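Local coordinates for protein LYND (Lyngbya aestuarii, PDB 4V1T) that probably uses ATP and magnesium to cyclise residues of cyanobactin precursor peptides into heterocycles, as a leader-peptide-binding heterocyclase of the YcaO family, at residues H343-T347 against E540-Q544; P348-V352 against S414-A418; C422-E426 against I725-V729. Residue numbers count along the deposited sequence, not the author numbering.

Contact 1 of 3, residues H343-T347 against E540-Q544. With ADP (adenosine-5'-diphosphate), chain L.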
ATOM      1  N   HIS B 343      12.286  20.745   3.722  1.00 64.58           N
ATOM      2  CA  HIS B 343      11.392  21.621   4.474  1.00 80.12           C
ATOM      3  C   HIS B 343       9.978  21.036   4.455  1.00 90.77           C
ATOM      4  O   HIS B 343       9.825  19.815   4.466  1.00102.91           O
ATOM      5  CB  HIS B 343      11.430  23.040   3.901  1.00 77.77           C
ATOM      6  CG  HIS B 343      12.792  23.664   3.942  1.00 76.26           C
ATOM      7  ND1 HIS B 343      13.934  23.003   3.546  1.00 79.02           N
ATOM      8  CD2 HIS B 343      13.190  24.895   4.340  1.00 72.69           C
ATOM      9  CE1 HIS B 343      14.981  23.798   3.700  1.00 72.67           C
ATOM     10  NE2 HIS B 343      14.555  24.953   4.177  1.00 71.69           N
ATOM     11  N   ARG B 344       8.967  21.906   4.438  1.00 69.13           N
ATOM     12  CA  ARG B 344       7.544  21.527   4.492  1.00 65.49           C
ATOM     13  C   ARG B 344       7.073  21.302   5.927  1.00 69.37           C
ATOM     14  O   ARG B 344       7.876  21.081   6.834  1.00 64.26           O
ATOM     15  CB  ARG B 344       7.228  20.292   3.640  1.00 64.60           C
ATOM     16  CG  ARG B 344       7.776  20.360   2.226  1.00 66.77           C
ATOM     17  CD  ARG B 344       6.731  19.941   1.213  1.00 58.98           C
ATOM     18  NE  ARG B 344       7.253  19.987  -0.155  1.00 58.59           N
ATOM     19  CZ  ARG B 344       6.646  20.573  -1.190  1.00 73.51           C
ATOM     20  NH1 ARG B 344       5.464  21.174  -1.055  1.00 76.07           N
ATOM     21  NH2 ARG B 344       7.223  20.549  -2.385  1.00 72.71           N
ATOM     22  N   GLY B 345       5.757  21.368   6.114  1.00 63.87           N
ATOM     23  CA  GLY B 345       5.156  21.364   7.434  1.00 60.28           C
ATOM     24  C   GLY B 345       4.774  19.989   7.946  1.00 54.85           C
ATOM     25  O   GLY B 345       4.486  19.832   9.123  1.00 55.40           O
ATOM     26  N   THR B 346       4.757  18.992   7.067  1.00 54.65           N
ATOM     27  CA  THR B 346       4.450  17.634   7.477  1.00 52.28           C
ATOM     28  C   THR B 346       5.249  16.631   6.655  1.00 49.62           C
ATOM     29  O   THR B 346       5.908  16.996   5.692  1.00 52.77           O
ATOM     30  CB  THR B 346       2.945  17.335   7.349  1.00 59.02           C
ATOM     31  OG1 THR B 346       2.643  16.092   8.006  1.00 73.10           O
ATOM     32  CG2 THR B 346       2.524  17.266   5.895  1.00 46.49           C
ATOM     33  N   THR B 347       5.188  15.368   7.061  1.00 52.65           N
ATOM     34  CA  THR B 347       5.918  14.299   6.393  1.00 50.99           C
ATOM     35  C   THR B 347       5.210  13.914   5.102  1.00 41.75           C
ATOM     36  O   THR B 347       3.986  14.010   5.014  1.00 47.70           O
ATOM     37  CB  THR B 347       6.031  13.045   7.277  1.00 44.25           C
ATOM     38  OG1 THR B 347       4.728  12.488   7.493  1.00 54.47           O
ATOM     39  CG2 THR B 347       6.654  13.388   8.615  1.00 54.77           C
ATOM     40  N   GLU B 540       2.920  27.068   2.157  1.00 53.59           N
ATOM     41  CA  GLU B 540       3.820  26.044   1.641  1.00 46.58           C
ATOM     42  C   GLU B 540       3.761  26.029   0.126  1.00 45.65           C
ATOM     43  O   GLU B 540       4.784  25.958  -0.559  1.00 42.42           O
ATOM     44  CB  GLU B 540       3.419  24.674   2.190  1.00 61.44           C
ATOM     45  CG  GLU B 540       4.556  23.686   2.352  1.00 74.91           C
ATOM     46  CD  GLU B 540       4.086  22.376   2.974  1.00 72.42           C
ATOM     47  OE1 GLU B 540       3.954  22.318   4.216  1.00 64.81           O
ATOM     48  OE2 GLU B 540       3.822  21.414   2.214  1.00 67.25           O
ATOM     49  N   ALA B 541       2.548  26.096  -0.399  1.00 42.05           N
ATOM     50  CA  ALA B 541       2.335  26.084  -1.834  1.00 47.74           C
ATOM     51  C   ALA B 541       2.855  27.367  -2.491  1.00 46.41           C
ATOM     52  O   ALA B 541       3.425  27.325  -3.584  1.00 45.08           O
ATOM     53  CB  ALA B 541       0.858  25.889  -2.134  1.00 43.41           C
ATOM     54  N   ILE B 542       2.647  28.500  -1.827  1.00 51.37           N
ATOM     55  CA  ILE B 542       3.128  29.781  -2.327  1.00 52.14           C
ATOM     56  C   ILE B 542       4.651  29.806  -2.412  1.00 50.33           C
ATOM     57  O   ILE B 542       5.205  30.280  -3.393  1.00 59.25           O
ATOM     58  CB  ILE B 542       2.646  30.943  -1.438  1.00 52.05           C
ATOM     59  CG1 ILE B 542       1.134  31.120  -1.589  1.00 42.79           C
ATOM     60  CG2 ILE B 542       3.355  32.244  -1.814  1.00 54.00           C
ATOM     61  CD1 ILE B 542       0.526  32.092  -0.597  1.00 47.14           C
ATOM     62  N   LEU B 543       5.313  29.312  -1.368  1.00 50.31           N
ATOM     63  CA  LEU B 543       6.768  29.273  -1.331  1.00 47.74           C
ATOM     64  C   LEU B 543       7.323  28.475  -2.510  1.00 51.20           C
ATOM     65  O   LEU B 543       8.226  28.922  -3.212  1.00 49.93           O
ATOM     66  CB  LEU B 543       7.261  28.651  -0.024  1.00 50.95           C
ATOM     67  CG  LEU B 543       8.781  28.578   0.155  1.00 48.97           C
ATOM     68  CD1 LEU B 543       9.418  29.954   0.047  1.00 50.99           C
ATOM     69  CD2 LEU B 543       9.127  27.941   1.491  1.00 52.38           C
ATOM     70  N   GLN B 544       6.778  27.285  -2.718  1.00 52.60           N
ATOM     71  CA  GLN B 544       7.222  26.443  -3.809  1.00 55.89           C
ATOM     72  C   GLN B 544       6.950  27.110  -5.153  1.00 51.92           C
ATOM     73  O   GLN B 544       7.792  27.075  -6.046  1.00 50.50           O
ATOM     74  CB  GLN B 544       6.541  25.073  -3.746  1.00 64.80           C
ATOM     75  CG  GLN B 544       7.051  24.077  -4.775  1.00 77.42           C
ATOM     76  CD  GLN B 544       8.512  23.734  -4.579  1.00 98.00           C
ATOM     77  OE1 GLN B 544       8.899  23.194  -3.538  1.00 91.33           O
ATOM     78  NE2 GLN B 544       9.340  24.054  -5.581  1.00114.86           N
TER
HETATM   79  PB  ADP L 780       8.231  20.254  -9.832  1.00 58.72           P
HETATM   80  O1B ADP L 780       7.517  21.579  -9.928  1.00 59.74           O
HETATM   81  O2B ADP L 780       9.668  20.306 -10.261  1.00 60.08           O
HETATM   82  O3B ADP L 780       7.443  19.131 -10.436  1.00 56.13           O
HETATM   83  PA  ADP L 780       8.165  18.604  -7.439  1.00 49.41           P
HETATM   84  O1A ADP L 780       9.100  18.635  -6.257  1.00 47.12           O
HETATM   85  O2A ADP L 780       8.234  17.431  -8.400  1.00 46.02           O
HETATM   86  O3A ADP L 780       8.288  20.010  -8.232  1.00 66.08           O
HETATM   87  O5' ADP L 780       6.673  18.699  -6.874  1.00 46.03           O
HETATM   88  C5' ADP L 780       5.556  18.468  -7.710  1.00 49.02           C
HETATM   89  C4' ADP L 780       4.338  19.091  -7.047  1.00 56.01           C
HETATM   90  O4' ADP L 780       3.993  18.369  -5.867  1.00 56.65           O
HETATM   91  C3' ADP L 780       4.609  20.517  -6.602  1.00 60.76           C
HETATM   92  O3' ADP L 780       3.422  21.274  -6.797  1.00 48.55           O
HETATM   93  C2' ADP L 780       4.906  20.435  -5.124  1.00 56.10           C
HETATM   94  O2' ADP L 780       4.436  21.579  -4.406  1.00 51.45           O
HETATM   95  C1' ADP L 780       4.139  19.195  -4.710  1.00 53.72           C
HETATM   96  N9  ADP L 780       4.840  18.473  -3.623  1.00 65.55           N
HETATM   97  C8  ADP L 780       6.046  17.870  -3.701  1.00 62.77           C
HETATM   98  N7  ADP L 780       6.368  17.295  -2.517  1.00 59.19           N
HETATM   99  C5  ADP L 780       5.356  17.526  -1.668  1.00 65.24           C
HETATM  100  C6  ADP L 780       5.058  17.198  -0.260  1.00 60.03           C
HETATM  101  N6  ADP L 780       5.956  16.486   0.458  1.00 61.21           N
HETATM  102  N1  ADP L 780       3.890  17.629   0.262  1.00 56.86           N
HETATM  103  C2  ADP L 780       3.005  18.337  -0.463  1.00 63.78           C
HETATM  104  N3  ADP L 780       3.214  18.671  -1.755  1.00 60.29           N
HETATM  105  C4  ADP L 780       4.349  18.306  -2.398  1.00 66.21           C
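A carboxylate buried beside a nucleotide needs partners for both of its oxygens, and E540 illustrates how a loop and a helix can share that task. Its side chain leaves helix 538-561 in an extended form, t at chi1 and chi2, and reaches the backbone of the loop before helix 348-355. OE1 accepts a hydrogen bond from the main-chain amide G345 N at 2.8 Å, with a favourable N-H...O angle of 152°. G345 suits the place: a CB there would lie about 3.2 Å from E540 OE1, a tight fit. The other oxygen, OE2, accepts a hydrogen bond from the side chain of N536 and also forms a long salt bridge, 3.7 Å from R344 NH1 to E540 OE2. This carboxylate approaches the guanidinium near its plane, at the edge.

The site is the adenosine end of the ADP pocket in a YcaO-type ATP-binding domain, where both R344 and Q544 line the nucleotide. ADP C8 lies over one face of the guanidinium, 3.2 Å from R344 NH2, so the guanidinium lies against the base, with E540 OE2 at the guanidinium's edge. Q544, one helical turn beyond E540, brings its CG to 3.6 Å from ADP O2'; its OE1 lies 3.3 Å from R344 NH2, but the angle is too poor for a hydrogen bond. At the far end of the loop, T347 is the N-cap of helix 348-355: its OG1 accepts from Q350 N and is also hydrogen-bonded to the carbonyl oxygen of P375 of the second subunit.

Contact 2 of 3, residues P348-V352 against S414-A418. With ADP (adenosine-5'-diphosphate), chain L.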
ATOM      1  N   PRO B 348       5.973  13.448   4.104  1.00 47.94           N
ATOM      2  CA  PRO B 348       5.339  13.040   2.847  1.00 52.48           C
ATOM      3  C   PRO B 348       4.416  11.841   3.024  1.00 43.03           C
ATOM      4  O   PRO B 348       3.494  11.646   2.229  1.00 39.74           O
ATOM      5  CB  PRO B 348       6.531  12.708   1.933  1.00 54.20           C
ATOM      6  CG  PRO B 348       7.650  12.414   2.859  1.00 60.45           C
ATOM      7  CD  PRO B 348       7.435  13.274   4.071  1.00 55.58           C
ATOM      8  N   GLU B 349       4.641  11.053   4.071  1.00 43.53           N
ATOM      9  CA  GLU B 349       3.785   9.908   4.350  1.00 49.51           C
ATOM     10  C   GLU B 349       2.427  10.345   4.896  1.00 45.81           C
ATOM     11  O   GLU B 349       1.405   9.731   4.604  1.00 45.34           O
ATOM     12  CB  GLU B 349       4.473   8.949   5.327  1.00 62.13           C
ATOM     13  CG  GLU B 349       5.700   8.262   4.739  1.00 70.15           C
ATOM     14  CD  GLU B 349       7.013   8.768   5.309  1.00 66.02           C
ATOM     15  OE1 GLU B 349       7.228   9.994   5.357  1.00 59.81           O
ATOM     16  OE2 GLU B 349       7.844   7.929   5.701  1.00 93.66           O
ATOM     17  N   GLN B 350       2.418  11.402   5.699  1.00 47.86           N
ATOM     18  CA  GLN B 350       1.165  11.987   6.154  1.00 48.51           C
ATOM     19  C   GLN B 350       0.407  12.567   4.961  1.00 51.46           C
ATOM     20  O   GLN B 350      -0.792  12.333   4.808  1.00 53.68           O
ATOM     21  CB  GLN B 350       1.421  13.083   7.194  1.00 47.85           C
ATOM     22  CG  GLN B 350       0.177  13.849   7.624  1.00 48.48           C
ATOM     23  CD  GLN B 350      -0.834  12.996   8.360  1.00 61.92           C
ATOM     24  OE1 GLN B 350      -1.269  11.959   7.874  1.00 69.12           O
ATOM     25  NE2 GLN B 350      -1.217  13.436   9.550  1.00 83.42           N
ATOM     26  N   THR B 351       1.113  13.321   4.123  1.00 52.10           N
ATOM     27  CA  THR B 351       0.511  13.946   2.930  1.00 43.92           C
ATOM     28  C   THR B 351      -0.146  12.882   2.062  1.00 44.09           C
ATOM     29  O   THR B 351      -1.286  13.037   1.631  1.00 46.40           O
ATOM     30  CB  THR B 351       1.564  14.697   2.104  1.00 39.31           C
ATOM     31  OG1 THR B 351       2.214  15.670   2.931  1.00 52.13           O
ATOM     32  CG2 THR B 351       0.929  15.395   0.881  1.00 40.45           C
ATOM     33  N   VAL B 352       0.573  11.789   1.828  1.00 47.94           N
ATOM     34  CA  VAL B 352       0.050  10.713   1.000  1.00 43.72           C
ATOM     35  C   VAL B 352      -1.196  10.138   1.662  1.00 46.05           C
ATOM     36  O   VAL B 352      -2.256  10.086   1.055  1.00 55.11           O
ATOM     37  CB  VAL B 352       1.107   9.616   0.760  1.00 50.02           C
ATOM     38  CG1 VAL B 352       0.466   8.331   0.248  1.00 43.46           C
ATOM     39  CG2 VAL B 352       2.134  10.098  -0.255  1.00 57.67           C
ATOM     40  N   SER B 414       9.508   7.949  -0.375  1.00 58.01           N
ATOM     41  CA  SER B 414       8.324   8.606   0.168  1.00 60.35           C
ATOM     42  C   SER B 414       8.151   9.997  -0.419  1.00 56.52           C
ATOM     43  O   SER B 414       7.042  10.421  -0.703  1.00 55.89           O
ATOM     44  CB  SER B 414       8.403   8.681   1.695  1.00 67.15           C
ATOM     45  OG  SER B 414       9.566   9.375   2.107  1.00 75.29           O
ATOM     46  N   GLN B 415       9.259  10.699  -0.613  1.00 59.28           N
ATOM     47  CA  GLN B 415       9.212  12.053  -1.166  1.00 58.56           C
ATOM     48  C   GLN B 415       8.745  12.043  -2.626  1.00 53.18           C
ATOM     49  O   GLN B 415       7.962  12.890  -3.047  1.00 52.80           O
ATOM     50  CB  GLN B 415      10.583  12.727  -1.050  1.00 63.40           C
ATOM     51  CG  GLN B 415      10.619  14.169  -1.560  1.00 66.36           C
ATOM     52  CD  GLN B 415       9.611  15.062  -0.859  1.00 70.28           C
ATOM     53  OE1 GLN B 415       9.541  15.097   0.368  1.00 83.30           O
ATOM     54  NE2 GLN B 415       8.819  15.783  -1.638  1.00 63.10           N
ATOM     55  N   SER B 416       9.234  11.078  -3.395  1.00 51.30           N
ATOM     56  CA  SER B 416       8.867  10.978  -4.796  1.00 54.96           C
ATOM     57  C   SER B 416       7.412  10.611  -4.936  1.00 43.66           C
ATOM     58  O   SER B 416       6.723  11.086  -5.840  1.00 42.39           O
ATOM     59  CB  SER B 416       9.736   9.947  -5.509  1.00 59.94           C
ATOM     60  OG  SER B 416       9.383   9.858  -6.876  1.00 52.11           O
ATOM     61  N   LYS B 417       6.949   9.755  -4.036  1.00 44.98           N
ATOM     62  CA  LYS B 417       5.550   9.352  -4.000  1.00 54.42           C
ATOM     63  C   LYS B 417       4.643  10.553  -3.745  1.00 48.63           C
ATOM     64  O   LYS B 417       3.683  10.795  -4.486  1.00 44.70           O
ATOM     65  CB  LYS B 417       5.341   8.300  -2.913  1.00 58.22           C
ATOM     66  CG  LYS B 417       4.052   7.521  -3.038  1.00 46.12           C
ATOM     67  CD  LYS B 417       3.928   6.517  -1.904  1.00 54.55           C
ATOM     68  CE  LYS B 417       2.819   5.506  -2.143  1.00 62.39           C
ATOM     69  NZ  LYS B 417       2.845   4.430  -1.107  1.00 69.78           N
ATOM     70  N   ALA B 418       4.955  11.317  -2.701  1.00 47.12           N
ATOM     71  CA  ALA B 418       4.203  12.530  -2.380  1.00 47.31           C
ATOM     72  C   ALA B 418       4.298  13.556  -3.503  1.00 51.31           C
ATOM     73  O   ALA B 418       3.333  14.253  -3.814  1.00 50.05           O
ATOM     74  CB  ALA B 418       4.720  13.131  -1.090  1.00 50.18           C
TER
HETATM   75  PB  ADP L 780       8.231  20.254  -9.832  1.00 58.72           P
HETATM   76  O1B ADP L 780       7.517  21.579  -9.928  1.00 59.74           O
HETATM   77  O2B ADP L 780       9.668  20.306 -10.261  1.00 60.08           O
HETATM   78  O3B ADP L 780       7.443  19.131 -10.436  1.00 56.13           O
HETATM   79  PA  ADP L 780       8.165  18.604  -7.439  1.00 49.41           P
HETATM   80  O1A ADP L 780       9.100  18.635  -6.257  1.00 47.12           O
HETATM   81  O2A ADP L 780       8.234  17.431  -8.400  1.00 46.02           O
HETATM   82  O3A ADP L 780       8.288  20.010  -8.232  1.00 66.08           O
HETATM   83  O5' ADP L 780       6.673  18.699  -6.874  1.00 46.03           O
HETATM   84  C5' ADP L 780       5.556  18.468  -7.710  1.00 49.02           C
HETATM   85  C4' ADP L 780       4.338  19.091  -7.047  1.00 56.01           C
HETATM   86  O4' ADP L 780       3.993  18.369  -5.867  1.00 56.65           O
HETATM   87  C3' ADP L 780       4.609  20.517  -6.602  1.00 60.76           C
HETATM   88  O3' ADP L 780       3.422  21.274  -6.797  1.00 48.55           O
HETATM   89  C2' ADP L 780       4.906  20.435  -5.124  1.00 56.10           C
HETATM   90  O2' ADP L 780       4.436  21.579  -4.406  1.00 51.45           O
HETATM   91  C1' ADP L 780       4.139  19.195  -4.710  1.00 53.72           C
HETATM   92  N9  ADP L 780       4.840  18.473  -3.623  1.00 65.55           N
HETATM   93  C8  ADP L 780       6.046  17.870  -3.701  1.00 62.77           C
HETATM   94  N7  ADP L 780       6.368  17.295  -2.517  1.00 59.19           N
HETATM   95  C5  ADP L 780       5.356  17.526  -1.668  1.00 65.24           C
HETATM   96  C6  ADP L 780       5.058  17.198  -0.260  1.00 60.03           C
HETATM   97  N6  ADP L 780       5.956  16.486   0.458  1.00 61.21           N
HETATM   98  N1  ADP L 780       3.890  17.629   0.262  1.00 56.86           N
HETATM   99  C2  ADP L 780       3.005  18.337  -0.463  1.00 63.78           C
HETATM  100  N3  ADP L 780       3.214  18.671  -1.755  1.00 60.29           N
HETATM  101  C4  ADP L 780       4.349  18.306  -2.398  1.00 66.21           C
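P348, the first residue of its helix, lays its ring over the opening turn of helix 413-429: CB is 3.5 Å from both S414 O and A418 CB, and CG is 3.7 Å from S414 OG. One turn later V352 repeats the move, its CG2 lying 3.8 Å from A418 CA and 4.3 Å from K417 CG. The axes of segments 348-352 and 414-418 approach to 8.7 Å, at 35° to each other and running in roughly the same direction. The small side chains of A418 and S414 are consistent with that spacing, and the union rests on van der Waals contact.

The same pair of helices borders the adenine. Q415 NE2 gives a weak hydrogen bond to ADP N7 (3.0 Å, 121°). A418 CB lies 3.9 Å from ADP N6, and T351 OG1 is in van der Waals contact with ADP N1 at 3.7 Å. Around this joint, S416 and K417 touch Y383 of strand 381-385, whereas E349 and Q350 pack on D413 and A376 of the second subunit.

Contact 3 of 3, residues C422-E426 against I725-V729. With MG (magnesium ion), chain M; ADP (adenosine-5'-diphosphate), chain L.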
ATOM      1  N   CYS B 422       0.955  14.910  -5.421  1.00 39.90           N
ATOM      2  CA  CYS B 422       0.636  16.319  -5.254  1.00 44.11           C
ATOM      3  C   CYS B 422       0.738  17.102  -6.563  1.00 48.32           C
ATOM      4  O   CYS B 422       0.029  18.091  -6.737  1.00 38.66           O
ATOM      5  CB  CYS B 422       1.534  16.942  -4.182  1.00 39.81           C
ATOM      6  SG  CYS B 422       1.219  16.288  -2.514  1.00 45.01           S
ATOM      7  N   GLU B 423       1.585  16.664  -7.489  1.00 43.93           N
ATOM      8  CA  GLU B 423       1.634  17.312  -8.805  1.00 41.27           C
ATOM      9  C   GLU B 423       0.363  17.011  -9.570  1.00 44.46           C
ATOM     10  O   GLU B 423      -0.179  17.866 -10.264  1.00 40.91           O
ATOM     11  CB  GLU B 423       2.849  16.856  -9.631  1.00 49.58           C
ATOM     12  CG  GLU B 423       3.351  17.935 -10.593  1.00 55.05           C
ATOM     13  CD  GLU B 423       4.363  17.434 -11.610  1.00 59.32           C
ATOM     14  OE1 GLU B 423       4.016  16.560 -12.439  1.00 57.04           O
ATOM     15  OE2 GLU B 423       5.508  17.935 -11.589  1.00 51.98           O
ATOM     16  N   ALA B 424      -0.120  15.782  -9.443  1.00 38.34           N
ATOM     17  CA  ALA B 424      -1.335  15.381 -10.152  1.00 38.33           C
ATOM     18  C   ALA B 424      -2.542  16.201  -9.652  1.00 42.45           C
ATOM     19  O   ALA B 424      -3.372  16.652 -10.442  1.00 44.99           O
ATOM     20  CB  ALA B 424      -1.574  13.893  -9.989  1.00 45.52           C
ATOM     21  N   VAL B 425      -2.620  16.407  -8.339  1.00 46.79           N
ATOM     22  CA  VAL B 425      -3.681  17.223  -7.758  1.00 45.05           C
ATOM     23  C   VAL B 425      -3.467  18.704  -8.080  1.00 41.73           C
ATOM     24  O   VAL B 425      -4.423  19.457  -8.248  1.00 39.88           O
ATOM     25  CB  VAL B 425      -3.761  17.035  -6.232  1.00 46.65           C
ATOM     26  CG1 VAL B 425      -4.806  17.958  -5.627  1.00 53.52           C
ATOM     27  CG2 VAL B 425      -4.080  15.590  -5.896  1.00 50.16           C
ATOM     28  N   GLU B 426      -2.206  19.108  -8.171  1.00 42.05           N
ATOM     29  CA  GLU B 426      -1.858  20.460  -8.555  1.00 44.64           C
ATOM     30  C   GLU B 426      -2.389  20.761  -9.958  1.00 38.90           C
ATOM     31  O   GLU B 426      -3.010  21.793 -10.183  1.00 37.62           O
ATOM     32  CB  GLU B 426      -0.334  20.648  -8.513  1.00 37.37           C
ATOM     33  CG  GLU B 426       0.168  22.002  -9.039  1.00 35.98           C
ATOM     34  CD  GLU B 426       1.519  21.896  -9.736  1.00 44.79           C
ATOM     35  OE1 GLU B 426       2.435  21.259  -9.179  1.00 49.07           O
ATOM     36  OE2 GLU B 426       1.662  22.443 -10.852  1.00 46.65           O
ATOM     37  N   ILE B 725     -11.105  18.768  -2.775  1.00 46.97           N
ATOM     38  CA  ILE B 725      -9.750  18.223  -2.875  1.00 49.54           C
ATOM     39  C   ILE B 725      -9.025  18.330  -1.541  1.00 49.47           C
ATOM     40  O   ILE B 725      -8.452  17.350  -1.059  1.00 49.29           O
ATOM     41  CB  ILE B 725      -8.932  18.966  -3.949  1.00 55.14           C
ATOM     42  CG1 ILE B 725      -9.562  18.770  -5.329  1.00 52.72           C
ATOM     43  CG2 ILE B 725      -7.478  18.509  -3.952  1.00 49.65           C
ATOM     44  CD1 ILE B 725      -9.559  17.337  -5.823  1.00 48.37           C
ATOM     45  N   GLY B 726      -9.049  19.527  -0.956  1.00 53.26           N
ATOM     46  CA  GLY B 726      -8.453  19.763   0.358  1.00 56.52           C
ATOM     47  C   GLY B 726      -7.032  20.274   0.258  1.00 45.03           C
ATOM     48  O   GLY B 726      -6.701  21.321   0.810  1.00 49.25           O
ATOM     49  N   LEU B 727      -6.188  19.527  -0.445  1.00 44.02           N
ATOM     50  CA  LEU B 727      -4.804  19.932  -0.679  1.00 50.36           C
ATOM     51  C   LEU B 727      -4.746  21.315  -1.302  1.00 44.75           C
ATOM     52  O   LEU B 727      -5.399  21.584  -2.310  1.00 48.34           O
ATOM     53  CB  LEU B 727      -4.101  18.929  -1.600  1.00 54.28           C
ATOM     54  CG  LEU B 727      -2.607  19.154  -1.824  1.00 47.54           C
ATOM     55  CD1 LEU B 727      -1.816  18.870  -0.547  1.00 47.60           C
ATOM     56  CD2 LEU B 727      -2.104  18.297  -2.975  1.00 47.89           C
ATOM     57  N   ASN B 728      -3.959  22.196  -0.699  1.00 52.36           N
ATOM     58  CA  ASN B 728      -3.844  23.559  -1.184  1.00 49.30           C
ATOM     59  C   ASN B 728      -3.101  23.622  -2.501  1.00 51.57           C
ATOM     60  O   ASN B 728      -2.052  23.011  -2.656  1.00 48.00           O
ATOM     61  CB  ASN B 728      -3.147  24.437  -0.153  1.00 48.52           C
ATOM     62  CG  ASN B 728      -3.951  24.576   1.127  1.00 54.50           C
ATOM     63  OD1 ASN B 728      -3.552  24.089   2.178  1.00 60.92           O
ATOM     64  ND2 ASN B 728      -5.087  25.253   1.040  1.00 53.03           N
ATOM     65  N   VAL B 729      -3.664  24.358  -3.453  1.00 42.98           N
ATOM     66  CA  VAL B 729      -3.025  24.601  -4.733  1.00 51.17           C
ATOM     67  C   VAL B 729      -3.121  26.081  -5.069  1.00 46.60           C
ATOM     68  O   VAL B 729      -4.192  26.684  -4.948  1.00 40.06           O
ATOM     69  CB  VAL B 729      -3.666  23.770  -5.858  1.00 47.07           C
ATOM     70  CG1 VAL B 729      -2.943  24.011  -7.186  1.00 37.69           C
ATOM     71  CG2 VAL B 729      -3.635  22.293  -5.507  1.00 48.94           C
TER
HETATM   72 MG    MG M1776       7.452  18.060 -12.048  1.00 55.65          MG
HETATM   73  PB  ADP L 780       8.231  20.254  -9.832  1.00 58.72           P
HETATM   74  O1B ADP L 780       7.517  21.579  -9.928  1.00 59.74           O
HETATM   75  O2B ADP L 780       9.668  20.306 -10.261  1.00 60.08           O
HETATM   76  O3B ADP L 780       7.443  19.131 -10.436  1.00 56.13           O
HETATM   77  PA  ADP L 780       8.165  18.604  -7.439  1.00 49.41           P
HETATM   78  O1A ADP L 780       9.100  18.635  -6.257  1.00 47.12           O
HETATM   79  O2A ADP L 780       8.234  17.431  -8.400  1.00 46.02           O
HETATM   80  O3A ADP L 780       8.288  20.010  -8.232  1.00 66.08           O
HETATM   81  O5' ADP L 780       6.673  18.699  -6.874  1.00 46.03           O
HETATM   82  C5' ADP L 780       5.556  18.468  -7.710  1.00 49.02           C
HETATM   83  C4' ADP L 780       4.338  19.091  -7.047  1.00 56.01           C
HETATM   84  O4' ADP L 780       3.993  18.369  -5.867  1.00 56.65           O
HETATM   85  C3' ADP L 780       4.609  20.517  -6.602  1.00 60.76           C
HETATM   86  O3' ADP L 780       3.422  21.274  -6.797  1.00 48.55           O
HETATM   87  C2' ADP L 780       4.906  20.435  -5.124  1.00 56.10           C
HETATM   88  O2' ADP L 780       4.436  21.579  -4.406  1.00 51.45           O
HETATM   89  C1' ADP L 780       4.139  19.195  -4.710  1.00 53.72           C
HETATM   90  N9  ADP L 780       4.840  18.473  -3.623  1.00 65.55           N
HETATM   91  C8  ADP L 780       6.046  17.870  -3.701  1.00 62.77           C
HETATM   92  N7  ADP L 780       6.368  17.295  -2.517  1.00 59.19           N
HETATM   93  C5  ADP L 780       5.356  17.526  -1.668  1.00 65.24           C
HETATM   94  C6  ADP L 780       5.058  17.198  -0.260  1.00 60.03           C
HETATM   95  N6  ADP L 780       5.956  16.486   0.458  1.00 61.21           N
HETATM   96  N1  ADP L 780       3.890  17.629   0.262  1.00 56.86           N
HETATM   97  C2  ADP L 780       3.005  18.337  -0.463  1.00 63.78           C
HETATM   98  N3  ADP L 780       3.214  18.671  -1.755  1.00 60.29           N
HETATM   99  C4  ADP L 780       4.349  18.306  -2.398  1.00 66.21           C
HETATM  100  O   HOH W   1       9.452  17.753 -12.288  1.00 47.44           O
HETATM  101  O   HOH W   2       7.360  16.419 -10.459  1.00 36.86           O
HETATM  102  O   HOH W   3       6.619  16.583 -13.179  1.00 43.28           O
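Residues 422-426 show one helical turn serving a ligand on one side and the protein interior on another. Apolar contacts hold the two segments together. V425 is at their centre: its CG1 lies 3.2 Å from I725 CG2, a tight approach, 3.8 Å from L727 CD2 and 4.5 Å from V729 CG2. The same L727 CD2 reaches C422 SG at 3.9 Å, so one leucine spans nearly one turn of the helix. The methyls of V729 also rest on backbone carbonyls, with V729 CG1 3.7 Å from E426 O and V729 CG2 4.0 Å from V425 O. Between I725 and L727, G726 has positive phi, and a CB there would be jammed against the preceding carbonyl oxygen.

Metal coordination belongs to E423, whose CA-to-CB bond points away from 725-729. Magnesium is bound by E423 OE2 at 2.0 Å and by ADP O3B at 1.9 Å; three waters and one further atom complete six ligands. Water 2 also donates a hydrogen bond to ADP O2A (2.5 Å), tying the metal's shell to the alpha-phosphate as well. The other glutamate oxygen, OE1, accepts from S407 N.

Direct ligand contacts come from E426 and C422. ADP O3' donates to E426 OE1 at 2.6 Å, fixing the ribose, and C422 SG lies 3.2 Å from ADP N3.

Helix 413-429 thus lies against the start of strand 728-733 and the loop leading into it; that strand pairs antiparallel with strands 532-535 and 716-719. A534 touches E426, L727 and V729, while Y355 of helix 348-355 meets L727.

Three contacts surround one ADP, yet each answers to a different environment. Contact 3 is fully buried, about 6 Å between its centre and that of the chain, and joins its segments by apolar side chains, leaving charge for the metal and ribose. Contacts 1 and 2 are partly buried and lie near the second subunit; contact 1 relies on a carboxylate, contact 2 on close helix packing. Helix 413-429 serves both contacts 2 and 3: Q415 and A418 early on meet the base, as C422 does further along, while E423 and E426 serve magnesium and ribose. The contacts also touch directly: T351 CG2 is 3.5 Å from C422 SG, and T346 CG2 is 3.4 Å from T351 OG1.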